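Local coordinates for protein 4-hydroxybutyrate coenzyme A transferase (Shewanella oneidensis, PDB 2OAS) that binds coenzyme A and, as a member of the acetyl-CoA hydrolase/transferase family, probably transfers it from an acyl-CoA to a carboxylic acid such as 4-hydroxybutyrate or acetate, at residues Ile115-Pro120 with Pro152-Thr157; Ile147-Pro152 with Gln174-Pro179; Ile131-Thr136 with Val281-Ile286; Lys102-Gly107 with Leu137-Val142. One frame throughout, in Å; residues are numbered along the deposited sequence.

Contact 1 of 4, residues Ile115-Pro120 with Pro152-Thr157; sequences IIQVSP and PQMPRT
Met154, modelled as selenomethionine, carries most of this contact. Its CB points at the segment 115-120 and packs on the backbone of Val118 and Ser119, with CB 3.9 Å from Val118 C. CG is anti to the backbone N (chi1 -172°) and stays over the same peptide, 3.9 Å from Ser119 N. The chain then bends at chi2 (59°) and again at chi3 (94°). SE, at the first bend, lies near the backbone of Ile131. The second bend brings the terminal methyl back along the strand to Gln117. There CE sits 3.5 Å from Gln117 O and also lies against CB, CG and CD of that side chain. It reaches the amide as well, with CE 3.6 Å from Gln117 NE2.

Residues 115-118 belong to an inner strand of the parallel sheet of the N-terminal α/β domain. Segment 152-157 is the loop that follows the neighbouring strand 145-150, so it folds back over the C-terminal end of strand 113-118.

The extended Gln117 side chain crosses the methionine obliquely. Its amide is held at both ends, OE1 by Asn151 ND2 and NE2 by Ala29 O. Beyond the strand, Ser119 CB lies 3.2 Å from Met154 O, while Ser119 OG makes a weak hydrogen bond to Ser128 N. Further out, Pro120 CD rests 3.8 Å from Pro152 CA, near the surface. Arg156, the centre of an inverse gamma turn, passes Ser119 with its CB and pairs through NH2 with Asp122.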
loop_
_atom_site.group_PDB
_atom_site.type_symbol
_atom_site.label_atom_id
_atom_site.label_comp_id
_atom_site.label_asym_id
_atom_site.label_seq_id
_atom_site.Cartn_x
_atom_site.Cartn_y
_atom_site.Cartn_z
ATOM N N ILE A 115 22.348 -16.454 12.446
ATOM C CA ILE A 115 22.349 -17.893 12.619
ATOM C C ILE A 115 21.665 -18.469 11.391
ATOM O O ILE A 115 20.519 -18.120 11.086
ATOM C CB ILE A 115 21.528 -18.335 13.850
ATOM C CG1 ILE A 115 21.851 -17.453 15.061
ATOM C CG2 ILE A 115 21.814 -19.801 14.135
ATOM C CD1 ILE A 115 23.307 -17.445 15.455
ATOM N N ILE A 116 22.347 -19.360 10.684
ATOM C CA ILE A 116 21.739 -19.913 9.491
ATOM C C ILE A 116 21.962 -21.404 9.312
ATOM O O ILE A 116 22.827 -21.991 9.943
ATOM C CB ILE A 116 22.254 -19.175 8.240
ATOM C CG1 ILE A 116 23.753 -19.399 8.074
ATOM C CG2 ILE A 116 22.022 -17.695 8.389
ATOM C CD1 ILE A 116 24.320 -18.721 6.851
ATOM N N GLN A 117 21.156 -22.009 8.450
ATOM C CA GLN A 117 21.254 -23.429 8.151
ATOM C C GLN A 117 21.506 -23.578 6.650
ATOM O O GLN A 117 20.678 -23.143 5.840
ATOM C CB GLN A 117 19.956 -24.133 8.502
ATOM C CG GLN A 117 20.065 -25.636 8.381
ATOM C CD GLN A 117 18.821 -26.349 8.813
ATOM O OE1 GLN A 117 18.798 -27.569 8.910
ATOM N NE2 GLN A 117 17.768 -25.587 9.084
ATOM N N VAL A 118 22.626 -24.193 6.272
ATOM C CA VAL A 118 22.948 -24.371 4.850
ATOM C C VAL A 118 23.286 -25.790 4.430
ATOM O O VAL A 118 23.525 -26.673 5.258
ATOM C CB VAL A 118 24.145 -23.503 4.410
ATOM C CG1 VAL A 118 23.874 -22.024 4.653
ATOM C CG2 VAL A 118 25.397 -23.950 5.150
ATOM N N SER A 119 23.319 -26.005 3.122
ATOM C CA SER A 119 23.674 -27.313 2.594
ATOM C C SER A 119 25.185 -27.376 2.664
ATOM O O SER A 119 25.850 -26.350 2.700
ATOM C CB SER A 119 23.208 -27.463 1.155
ATOM O OG SER A 119 23.622 -26.353 0.392
ATOM N N PRO A 120 25.746 -28.582 2.717
ATOM C CA PRO A 120 27.198 -28.697 2.788
ATOM C C PRO A 120 27.896 -28.005 1.625
ATOM O O PRO A 120 27.358 -27.897 0.527
ATOM C CB PRO A 120 27.420 -30.206 2.800
ATOM C CG PRO A 120 26.270 -30.715 2.004
ATOM C CD PRO A 120 25.127 -29.909 2.553
ATOM N N PRO A 152 23.244 -31.795 5.736
ATOM C CA PRO A 152 23.175 -32.561 4.492
ATOM C C PRO A 152 21.741 -32.717 3.984
ATOM O O PRO A 152 21.526 -33.099 2.837
ATOM C CB PRO A 152 23.777 -33.901 4.877
ATOM C CG PRO A 152 24.811 -33.524 5.867
ATOM C CD PRO A 152 24.090 -32.491 6.721
ATOM N N GLN A 153 20.765 -32.429 4.841
ATOM C CA GLN A 153 19.364 -32.551 4.469
ATOM C C GLN A 153 18.891 -31.277 3.778
ATOM O O GLN A 153 17.908 -31.290 3.043
ATOM C CB GLN A 153 18.508 -32.829 5.708
ATOM C CG GLN A 153 18.942 -34.055 6.489
ATOM C CD GLN A 153 18.983 -35.315 5.625
ATOM O OE1 GLN A 153 19.873 -36.170 5.788
ATOM N NE2 GLN A 153 18.011 -35.442 4.697
HETATM N N MSE A 154 19.589 -30.172 3.999
HETATM C CA MSE A 154 19.182 -28.934 3.361
HETATM C C MSE A 154 19.407 -29.044 1.860
HETATM O O MSE A 154 20.528 -29.282 1.401
HETATM C CB MSE A 154 19.975 -27.746 3.915
HETATM C CG MSE A 154 19.476 -26.384 3.441
HETATM SE SE MSE A 154 17.614 -26.031 3.891
HETATM C CE MSE A 154 17.801 -25.069 5.558
ATOM N N PRO A 155 18.331 -28.909 1.070
ATOM C CA PRO A 155 18.487 -28.994 -0.380
ATOM C C PRO A 155 19.290 -27.805 -0.933
ATOM O O PRO A 155 19.240 -26.703 -0.386
ATOM C CB PRO A 155 17.037 -29.043 -0.877
ATOM C CG PRO A 155 16.256 -28.355 0.202
ATOM C CD PRO A 155 16.911 -28.827 1.458
ATOM N N ARG A 156 20.044 -28.053 -2.003
ATOM C CA ARG A 156 20.879 -27.044 -2.668
ATOM C C ARG A 156 20.030 -26.292 -3.681
ATOM O O ARG A 156 20.126 -26.539 -4.883
ATOM C CB ARG A 156 22.028 -27.748 -3.385
ATOM C CG ARG A 156 23.045 -26.853 -4.073
ATOM C CD ARG A 156 24.188 -27.720 -4.561
ATOM N NE ARG A 156 25.350 -26.972 -5.005
ATOM C CZ ARG A 156 25.619 -26.683 -6.276
ATOM N NH1 ARG A 156 24.787 -27.078 -7.235
ATOM N NH2 ARG A 156 26.733 -26.015 -6.578
ATOM N N THR A 157 19.211 -25.366 -3.195
ATOM C CA THR A 157 18.315 -24.592 -4.044
ATOM C C THR A 157 19.013 -23.664 -5.029
ATOM O O THR A 157 20.094 -23.149 -4.747
ATOM C CB THR A 157 17.332 -23.726 -3.198
ATOM O OG1 THR A 157 18.071 -22.791 -2.399
ATOM C CG2 THR A 157 16.488 -24.610 -2.282
#

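Contact 2 of 4, residues Ile147-Pro152 with Gln174-Pro179; sequences IAHINP and QSASLP
Asn151 is the tight centre of this contact. Its CG is anti to the backbone N (chi1 -180°), and this sets the amide against the backbone of Ala176. Two hydrogen bonds join the amide to that one residue. Ala176 N donates to Asn151 OD1 at 3.2 Å, and Asn151 ND2 donates to Ala176 O, also at 3.2 Å. In both, the donor stands above the plane of the accepting carbonyl. The amide has a further partner on the oxygen side, where OD1 accepts from Gln153 N. A third cross-bond is purely backbone: Gln174 N meets Ile150 O at 3.0 Å, nearly along the C=O axis. It carries the pairing of parallel strands 145-150 and 170-173 on past the end of strand 170-173.

The His149 ring packs closely here. Its CE1 edge lies 3.1 Å from Gln174 O, near the ring plane, while ND1 bonds weakly to Tyr172 O.

The outer side is looser. Ser175 OG comes within 3.4 Å of Pro152 CG, and both residues are exposed. Gln174 OE1 bonds to Tyr172 OH, and Gln174 NE2 bonds only weakly to Ser175 O.

The buried His149 NE2 has no modelled partner. With ND1 in a weak bond to a carbonyl, a neutral ring protonated at ND1 seems likely. The Asn151 amide, bonded through both its ends, is probably fixed in its flip.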
loop_
_atom_site.group_PDB
_atom_site.type_symbol
_atom_site.label_atom_id
_atom_site.label_comp_id
_atom_site.label_asym_id
_atom_site.label_seq_id
_atom_site.Cartn_x
_atom_site.Cartn_y
_atom_site.Cartn_z
ATOM N N ILE A 147 27.166 -17.646 11.916
ATOM C CA ILE A 147 27.273 -18.962 12.538
ATOM C C ILE A 147 26.336 -19.872 11.739
ATOM O O ILE A 147 25.121 -19.739 11.802
ATOM C CB ILE A 147 26.864 -18.898 14.012
ATOM C CG1 ILE A 147 27.911 -18.079 14.778
ATOM C CG2 ILE A 147 26.740 -20.309 14.604
ATOM C CD1 ILE A 147 27.542 -17.821 16.223
ATOM N N ALA A 148 26.921 -20.782 10.977
ATOM C CA ALA A 148 26.173 -21.669 10.114
ATOM C C ALA A 148 26.089 -23.109 10.573
ATOM O O ALA A 148 27.026 -23.670 11.136
ATOM C CB ALA A 148 26.774 -21.639 8.697
ATOM N N HIS A 149 24.954 -23.713 10.296
ATOM C CA HIS A 149 24.764 -25.081 10.656
ATOM C C HIS A 149 24.702 -25.835 9.344
ATOM O O HIS A 149 23.803 -25.614 8.538
ATOM C CB HIS A 149 23.472 -25.221 11.465
ATOM C CG HIS A 149 22.858 -26.573 11.377
ATOM N ND1 HIS A 149 23.591 -27.728 11.528
ATOM C CD2 HIS A 149 21.590 -26.958 11.100
ATOM C CE1 HIS A 149 22.802 -28.773 11.341
ATOM N NE2 HIS A 149 21.583 -28.333 11.081
ATOM N N ILE A 150 25.683 -26.693 9.109
ATOM C CA ILE A 150 25.719 -27.465 7.881
ATOM C C ILE A 150 24.869 -28.718 7.999
ATOM O O ILE A 150 25.155 -29.616 8.800
ATOM C CB ILE A 150 27.146 -27.860 7.518
ATOM C CG1 ILE A 150 27.984 -26.592 7.326
ATOM C CG2 ILE A 150 27.127 -28.739 6.265
ATOM C CD1 ILE A 150 29.436 -26.850 7.013
ATOM N N ASN A 151 23.826 -28.777 7.182
ATOM C CA ASN A 151 22.904 -29.899 7.206
ATOM C C ASN A 151 22.766 -30.555 5.862
ATOM O O ASN A 151 22.244 -29.954 4.934
ATOM C CB ASN A 151 21.531 -29.420 7.667
ATOM C CG ASN A 151 20.517 -30.533 7.723
ATOM O OD1 ASN A 151 20.843 -31.706 7.516
ATOM N ND2 ASN A 151 19.275 -30.172 8.017
ATOM N N PRO A 152 23.244 -31.795 5.736
ATOM C CA PRO A 152 23.175 -32.561 4.492
ATOM C C PRO A 152 21.741 -32.717 3.984
ATOM O O PRO A 152 21.526 -33.099 2.837
ATOM C CB PRO A 152 23.777 -33.901 4.877
ATOM C CG PRO A 152 24.811 -33.524 5.867
ATOM C CD PRO A 152 24.090 -32.491 6.721
ATOM N N GLN A 174 25.786 -31.453 11.128
ATOM C CA GLN A 174 25.024 -32.618 11.536
ATOM C C GLN A 174 23.729 -32.687 10.726
ATOM O O GLN A 174 23.141 -31.663 10.399
ATOM C CB GLN A 174 24.741 -32.599 13.044
ATOM C CG GLN A 174 23.390 -32.069 13.443
ATOM C CD GLN A 174 22.894 -32.669 14.748
ATOM O OE1 GLN A 174 23.514 -32.508 15.801
ATOM N NE2 GLN A 174 21.772 -33.362 14.681
ATOM N N SER A 175 23.320 -33.894 10.348
ATOM C CA SER A 175 22.091 -34.075 9.593
ATOM C C SER A 175 20.929 -33.961 10.558
ATOM O O SER A 175 20.904 -34.619 11.604
ATOM C CB SER A 175 22.044 -35.455 8.927
ATOM O OG SER A 175 22.961 -35.556 7.857
ATOM N N ALA A 176 19.965 -33.117 10.216
ATOM C CA ALA A 176 18.796 -32.929 11.054
ATOM C C ALA A 176 17.577 -32.912 10.159
ATOM O O ALA A 176 17.686 -32.757 8.943
ATOM C CB ALA A 176 18.907 -31.628 11.816
ATOM N N SER A 177 16.409 -33.066 10.772
ATOM C CA SER A 177 15.156 -33.075 10.029
ATOM C C SER A 177 14.660 -31.664 9.758
ATOM O O SER A 177 14.810 -30.772 10.590
ATOM C CB SER A 177 14.089 -33.825 10.821
ATOM O OG SER A 177 13.835 -33.179 12.053
ATOM N N LEU A 178 14.070 -31.469 8.585
ATOM C CA LEU A 178 13.503 -30.173 8.232
ATOM C C LEU A 178 12.025 -30.264 8.542
ATOM O O LEU A 178 11.390 -31.288 8.273
ATOM C CB LEU A 178 13.682 -29.874 6.748
ATOM C CG LEU A 178 15.096 -29.585 6.261
ATOM C CD1 LEU A 178 15.077 -29.393 4.756
ATOM C CD2 LEU A 178 15.643 -28.350 6.954
ATOM N N PRO A 179 11.451 -29.204 9.116
ATOM C CA PRO A 179 10.025 -29.222 9.442
ATOM C C PRO A 179 9.166 -29.450 8.197
ATOM O O PRO A 179 9.115 -28.612 7.312
ATOM C CB PRO A 179 9.805 -27.848 10.075
ATOM C CG PRO A 179 10.856 -27.001 9.424
ATOM C CD PRO A 179 12.051 -27.901 9.435
#

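Contact 3 of 4, residues Ile131-Thr136 with Val281-Ile286; sequences ISVEAT and VIFMDI
An N-cap and the turn leading into another helix meet here, between the N-terminal α/β domain and a part of the chain belonging to the C-terminal acetyl-CoA hydrolase/transferase domain family. Segment 131-136 leads into helix 136-142. Segment 281-286 leaves strand 281-283 and enters helix 286-289, where Asp285 is the N-cap and its OD1 accepts from Glu287 N. The segments run in similar directions, 25° apart end to end, and every touching residue is buried.

Val133 points at the other segment and divides its branches. CG2, anti to the carbonyl carbon, touches Phe283 CB at 3.5 Å. CG1, anti to the backbone N, lies 4.0 Å from Asp285 CA. The Phe283 ring reaches back to Ile131, with CE2 3.6 Å from Ile131 O.

At the other end, Ile286 has CG1 in the crowded position between its backbone N and carbonyl carbon (chi1 49°). This carries CD1 to within 3.4 Å of Ala135 CB. CG2 lies on Glu134 CA. Ile286 N makes a weak hydrogen bond of 3.5 Å to Glu134 O.

The bent Glu134 side chain turns back over its own backbone. OE2 accepts from Ala135 N at 2.9 Å through its anti lone pair, and OE1 accepts from Ser26 N.

The side chain of Ile286 is about 6 Å from that of Glu233, which has been seen covalently linked to CoA. Asp285 OD1 lies 3.1 Å from Glu134 O, an acceptor facing an acceptor. The N-cap bond and the salt bridge from OD2 to Arg105 NH1 probably offset this repulsion and favour a charged Asp285.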
loop_
_atom_site.group_PDB
_atom_site.type_symbol
_atom_site.label_atom_id
_atom_site.label_comp_id
_atom_site.label_asym_id
_atom_site.label_seq_id
_atom_site.Cartn_x
_atom_site.Cartn_y
_atom_site.Cartn_z
ATOM N N ILE A 131 15.882 -23.916 1.474
ATOM C CA ILE A 131 14.466 -23.590 1.331
ATOM C C ILE A 131 14.035 -22.208 1.805
ATOM O O ILE A 131 12.864 -21.836 1.657
ATOM C CB ILE A 131 13.572 -24.641 2.001
ATOM C CG1 ILE A 131 13.849 -24.688 3.504
ATOM C CG2 ILE A 131 13.802 -25.974 1.352
ATOM C CD1 ILE A 131 12.959 -25.656 4.253
ATOM N N SER A 132 14.962 -21.446 2.365
ATOM C CA SER A 132 14.635 -20.099 2.808
ATOM C C SER A 132 15.682 -19.070 2.460
ATOM O O SER A 132 16.731 -19.003 3.096
ATOM C CB SER A 132 14.407 -20.040 4.317
ATOM O OG SER A 132 13.149 -20.574 4.654
ATOM N N VAL A 133 15.401 -18.265 1.440
ATOM C CA VAL A 133 16.316 -17.211 1.060
ATOM C C VAL A 133 15.802 -15.962 1.747
ATOM O O VAL A 133 16.540 -15.287 2.462
ATOM C CB VAL A 133 16.351 -16.992 -0.448
ATOM C CG1 VAL A 133 17.246 -15.810 -0.777
ATOM C CG2 VAL A 133 16.871 -18.247 -1.133
ATOM N N GLU A 134 14.528 -15.662 1.540
ATOM C CA GLU A 134 13.898 -14.497 2.166
ATOM C C GLU A 134 14.847 -13.313 2.387
ATOM O O GLU A 134 15.438 -12.796 1.435
ATOM C CB GLU A 134 13.217 -14.891 3.498
ATOM C CG GLU A 134 13.742 -16.169 4.198
ATOM C CD GLU A 134 14.391 -15.884 5.543
ATOM O OE1 GLU A 134 14.650 -16.831 6.321
ATOM O OE2 GLU A 134 14.647 -14.703 5.824
ATOM N N ALA A 135 14.997 -12.882 3.628
ATOM C CA ALA A 135 15.849 -11.750 3.951
ATOM C C ALA A 135 17.133 -12.146 4.646
ATOM O O ALA A 135 17.922 -11.282 5.048
ATOM C CB ALA A 135 15.092 -10.778 4.823
ATOM N N THR A 136 17.358 -13.445 4.785
ATOM C CA THR A 136 18.563 -13.936 5.451
ATOM C C THR A 136 19.806 -13.596 4.614
ATOM O O THR A 136 20.860 -13.250 5.155
ATOM C CB THR A 136 18.429 -15.469 5.759
ATOM O OG1 THR A 136 19.684 -15.988 6.207
ATOM C CG2 THR A 136 17.961 -16.227 4.539
ATOM N N VAL A 281 13.576 -24.459 -10.514
ATOM C CA VAL A 281 13.047 -23.760 -9.342
ATOM C C VAL A 281 14.040 -22.726 -8.835
ATOM O O VAL A 281 15.161 -23.054 -8.448
ATOM C CB VAL A 281 12.698 -24.740 -8.180
ATOM C CG1 VAL A 281 12.009 -23.988 -7.048
ATOM C CG2 VAL A 281 11.796 -25.864 -8.686
ATOM N N ILE A 282 13.621 -21.471 -8.836
ATOM C CA ILE A 282 14.475 -20.393 -8.393
ATOM C C ILE A 282 13.990 -19.687 -7.126
ATOM O O ILE A 282 12.913 -19.079 -7.094
ATOM C CB ILE A 282 14.637 -19.346 -9.501
ATOM C CG1 ILE A 282 15.270 -20.001 -10.733
ATOM C CG2 ILE A 282 15.483 -18.172 -8.998
ATOM C CD1 ILE A 282 16.635 -20.628 -10.471
ATOM N N PHE A 283 14.801 -19.792 -6.082
ATOM C CA PHE A 283 14.530 -19.164 -4.811
ATOM C C PHE A 283 15.227 -17.828 -4.901
ATOM O O PHE A 283 16.452 -17.739 -4.892
ATOM C CB PHE A 283 15.119 -19.982 -3.651
ATOM C CG PHE A 283 14.330 -21.214 -3.322
ATOM C CD1 PHE A 283 14.328 -22.311 -4.178
ATOM C CD2 PHE A 283 13.545 -21.260 -2.168
ATOM C CE1 PHE A 283 13.555 -23.423 -3.901
ATOM C CE2 PHE A 283 12.767 -22.371 -1.885
ATOM C CZ PHE A 283 12.775 -23.461 -2.749
HETATM N N MSE A 284 14.425 -16.786 -4.972
HETATM C CA MSE A 284 14.919 -15.436 -5.113
HETATM C C MSE A 284 14.732 -14.640 -3.833
HETATM O O MSE A 284 13.879 -14.971 -3.010
HETATM C CB MSE A 284 14.142 -14.783 -6.238
HETATM C CG MSE A 284 14.678 -13.485 -6.759
HETATM SE SE MSE A 284 13.544 -13.026 -8.243
HETATM C CE MSE A 284 14.433 -14.112 -9.571
ATOM N N ASP A 285 15.528 -13.582 -3.697
ATOM C CA ASP A 285 15.501 -12.676 -2.548
ATOM C C ASP A 285 14.174 -11.927 -2.480
ATOM O O ASP A 285 13.759 -11.321 -3.463
ATOM C CB ASP A 285 16.663 -11.682 -2.676
ATOM C CG ASP A 285 16.584 -10.530 -1.680
ATOM O OD1 ASP A 285 15.838 -10.631 -0.680
ATOM O OD2 ASP A 285 17.287 -9.522 -1.895
ATOM N N ILE A 286 13.514 -11.959 -1.323
ATOM C CA ILE A 286 12.227 -11.288 -1.158
ATOM C C ILE A 286 12.226 -9.830 -1.605
ATOM O O ILE A 286 11.185 -9.290 -1.968
ATOM C CB ILE A 286 11.760 -11.306 0.300
ATOM C CG1 ILE A 286 12.903 -10.838 1.190
ATOM C CG2 ILE A 286 11.279 -12.685 0.684
ATOM C CD1 ILE A 286 12.495 -10.620 2.599
#

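Contact 4 of 4, residues Lys102-Gly107 with Leu137-Val142; sequences KLFRSG and LAACQV
The polar link is one hydrogen bond, from Arg105 NH2 to Gln141 OE1 at 3.2 Å, with an N-H...O angle of 153°. The oxygen lies at the edge of the guanidinium, in its plane. Seen from the glutamine, the donor stands above the carbonyl plane. Guanidinium and amide are turned only 28° apart. Gln141 is exposed, and its side chain bends at chi2 (89°) to meet the arginine. NH1 of Arg105 also forms a salt bridge with Glu287, next to the one with Asp285, and these probably set the rotation of the group.

The same guanidinium also packs flat. Ala138 CB sits over the centre of one face, 3.5 Å from Arg105 CZ. Leu137 CD1 comes to the edge, 3.3 Å from Arg105 NH2. Arg105 thus lies across the start of segment 137-142.

Segment 137-142 is helical throughout, and 102-107 holds the last part of helix 100-105 and the turn after it. Both helices belong to the N-terminal α/β domain, and helix 136-142 leads into sheet strand 145-150. The small Ala138 and Ala139 are consistent with the close approach of the helices, with Phe104 and Ala139 CA atoms 6.3 Å apart.

The apolar contacts centre on Phe104, which points at the other helix. Its CD2 is 3.8 Å from Ala139 CA, and its CE2 is 3.9 Å from Ala139 CB. Trp23 meets the Phe104 ring edge-to-face. Val142 closes the other end with both methyls: CG2 lies 3.8 Å from Phe104 CB, and CG1 3.5 Å from Phe104 O. On helix 100-105, Lys102 NZ bonds to Gly340 O of the second subunit.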
loop_
_atom_site.group_PDB
_atom_site.type_symbol
_atom_site.label_atom_id
_atom_site.label_comp_id
_atom_site.label_asym_id
_atom_site.label_seq_id
_atom_site.Cartn_x
_atom_site.Cartn_y
_atom_site.Cartn_z
ATOM N N LYS A 102 16.179 -4.150 2.866
ATOM C CA LYS A 102 16.598 -2.754 2.804
ATOM C C LYS A 102 16.950 -2.192 4.189
ATOM O O LYS A 102 17.879 -1.388 4.325
ATOM C CB LYS A 102 15.499 -1.890 2.169
ATOM C CG LYS A 102 15.752 -0.388 2.295
ATOM C CD LYS A 102 14.463 0.388 2.664
ATOM C CE LYS A 102 14.791 1.845 3.079
ATOM N NZ LYS A 102 13.600 2.734 3.330
ATOM N N LEU A 103 16.195 -2.601 5.211
ATOM C CA LEU A 103 16.431 -2.153 6.584
ATOM C C LEU A 103 17.818 -2.613 7.015
ATOM O O LEU A 103 18.519 -1.929 7.767
ATOM C CB LEU A 103 15.382 -2.751 7.528
ATOM C CG LEU A 103 15.278 -2.151 8.935
ATOM C CD1 LEU A 103 14.621 -0.788 8.836
ATOM C CD2 LEU A 103 14.445 -3.038 9.835
ATOM N N PHE A 104 18.214 -3.788 6.543
ATOM C CA PHE A 104 19.522 -4.311 6.889
ATOM C C PHE A 104 20.591 -3.629 6.062
ATOM O O PHE A 104 21.538 -3.063 6.610
ATOM C CB PHE A 104 19.597 -5.820 6.663
ATOM C CG PHE A 104 18.691 -6.616 7.544
ATOM C CD1 PHE A 104 18.206 -6.086 8.736
ATOM C CD2 PHE A 104 18.332 -7.911 7.188
ATOM C CE1 PHE A 104 17.368 -6.828 9.567
ATOM C CE2 PHE A 104 17.498 -8.672 8.009
ATOM C CZ PHE A 104 17.011 -8.128 9.205
ATOM N N ARG A 105 20.434 -3.664 4.743
ATOM C CA ARG A 105 21.425 -3.057 3.855
ATOM C C ARG A 105 21.655 -1.565 4.070
ATOM O O ARG A 105 22.793 -1.103 4.003
ATOM C CB ARG A 105 21.061 -3.341 2.393
ATOM C CG ARG A 105 21.497 -4.738 1.952
ATOM C CD ARG A 105 20.580 -5.362 0.912
ATOM N NE ARG A 105 21.059 -6.698 0.571
ATOM C CZ ARG A 105 20.370 -7.604 -0.114
ATOM N NH1 ARG A 105 19.145 -7.342 -0.555
ATOM N NH2 ARG A 105 20.924 -8.783 -0.355
ATOM N N SER A 106 20.586 -0.820 4.339
ATOM C CA SER A 106 20.682 0.621 4.568
ATOM C C SER A 106 21.388 0.894 5.888
ATOM O O SER A 106 21.672 2.039 6.233
ATOM C CB SER A 106 19.293 1.245 4.629
ATOM O OG SER A 106 18.627 0.834 5.811
ATOM N N GLY A 107 21.642 -0.171 6.633
ATOM C CA GLY A 107 22.306 -0.036 7.913
ATOM C C GLY A 107 21.408 0.515 9.003
ATOM O O GLY A 107 21.876 0.809 10.106
ATOM N N LEU A 137 19.662 -13.648 3.294
ATOM C CA LEU A 137 20.763 -13.336 2.386
ATOM C C LEU A 137 21.253 -11.914 2.667
ATOM O O LEU A 137 22.461 -11.655 2.736
ATOM C CB LEU A 137 20.270 -13.478 0.945
ATOM C CG LEU A 137 21.273 -13.403 -0.204
ATOM C CD1 LEU A 137 21.623 -11.971 -0.467
ATOM C CD2 LEU A 137 22.510 -14.224 0.130
ATOM N N ALA A 138 20.303 -11.000 2.859
ATOM C CA ALA A 138 20.609 -9.602 3.157
ATOM C C ALA A 138 21.216 -9.483 4.556
ATOM O O ALA A 138 22.111 -8.658 4.801
ATOM C CB ALA A 138 19.336 -8.766 3.056
ATOM N N ALA A 139 20.729 -10.322 5.472
ATOM C CA ALA A 139 21.225 -10.336 6.852
ATOM C C ALA A 139 22.670 -10.827 6.853
ATOM O O ALA A 139 23.520 -10.296 7.564
ATOM C CB ALA A 139 20.354 -11.245 7.710
ATOM N N CYS A 140 22.948 -11.848 6.054
ATOM C CA CYS A 140 24.312 -12.382 5.982
ATOM C C CYS A 140 25.270 -11.364 5.379
ATOM O O CYS A 140 26.475 -11.443 5.594
ATOM C CB CYS A 140 24.353 -13.655 5.145
ATOM S SG CYS A 140 23.605 -15.051 5.963
ATOM N N GLN A 141 24.724 -10.408 4.633
ATOM C CA GLN A 141 25.541 -9.391 3.996
ATOM C C GLN A 141 26.062 -8.380 5.017
ATOM O O GLN A 141 27.237 -8.023 5.016
ATOM C CB GLN A 141 24.731 -8.654 2.914
ATOM C CG GLN A 141 25.289 -8.758 1.482
ATOM C CD GLN A 141 24.743 -9.981 0.702
ATOM O OE1 GLN A 141 23.909 -9.839 -0.218
ATOM N NE2 GLN A 141 25.209 -11.183 1.079
ATOM N N VAL A 142 25.181 -7.928 5.899
ATOM C CA VAL A 142 25.563 -6.937 6.882
ATOM C C VAL A 142 25.950 -7.512 8.242
ATOM O O VAL A 142 26.490 -6.807 9.088
ATOM C CB VAL A 142 24.435 -5.912 7.058
ATOM C CG1 VAL A 142 24.102 -5.289 5.717
ATOM C CG2 VAL A 142 23.198 -6.582 7.632
#

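In the fold
Contacts 1 and 2 lie side by side, centres about 6 Å apart, at the C-terminal ends of neighbouring parallel strands 113-118 and 145-150, and they share Pro152. Contact 4 packs two helices of the same domain, with its centre about 20 Å from contact 1. Contact 3 lies between, about 13 Å from contact 1 and 14 Å from contact 4, and brings in strand 281-283. Along the chain, contact 4 opens first and closes before contact 2 opens. Contact 1 crosses the other three, and contact 2 is nested within contact 3. The salt bridge between contacts 3 and 4 links helix 100-105 to the Asp285-Ile286 turn, whose Ile286 side chain is about 7 Å from bound coenzyme A.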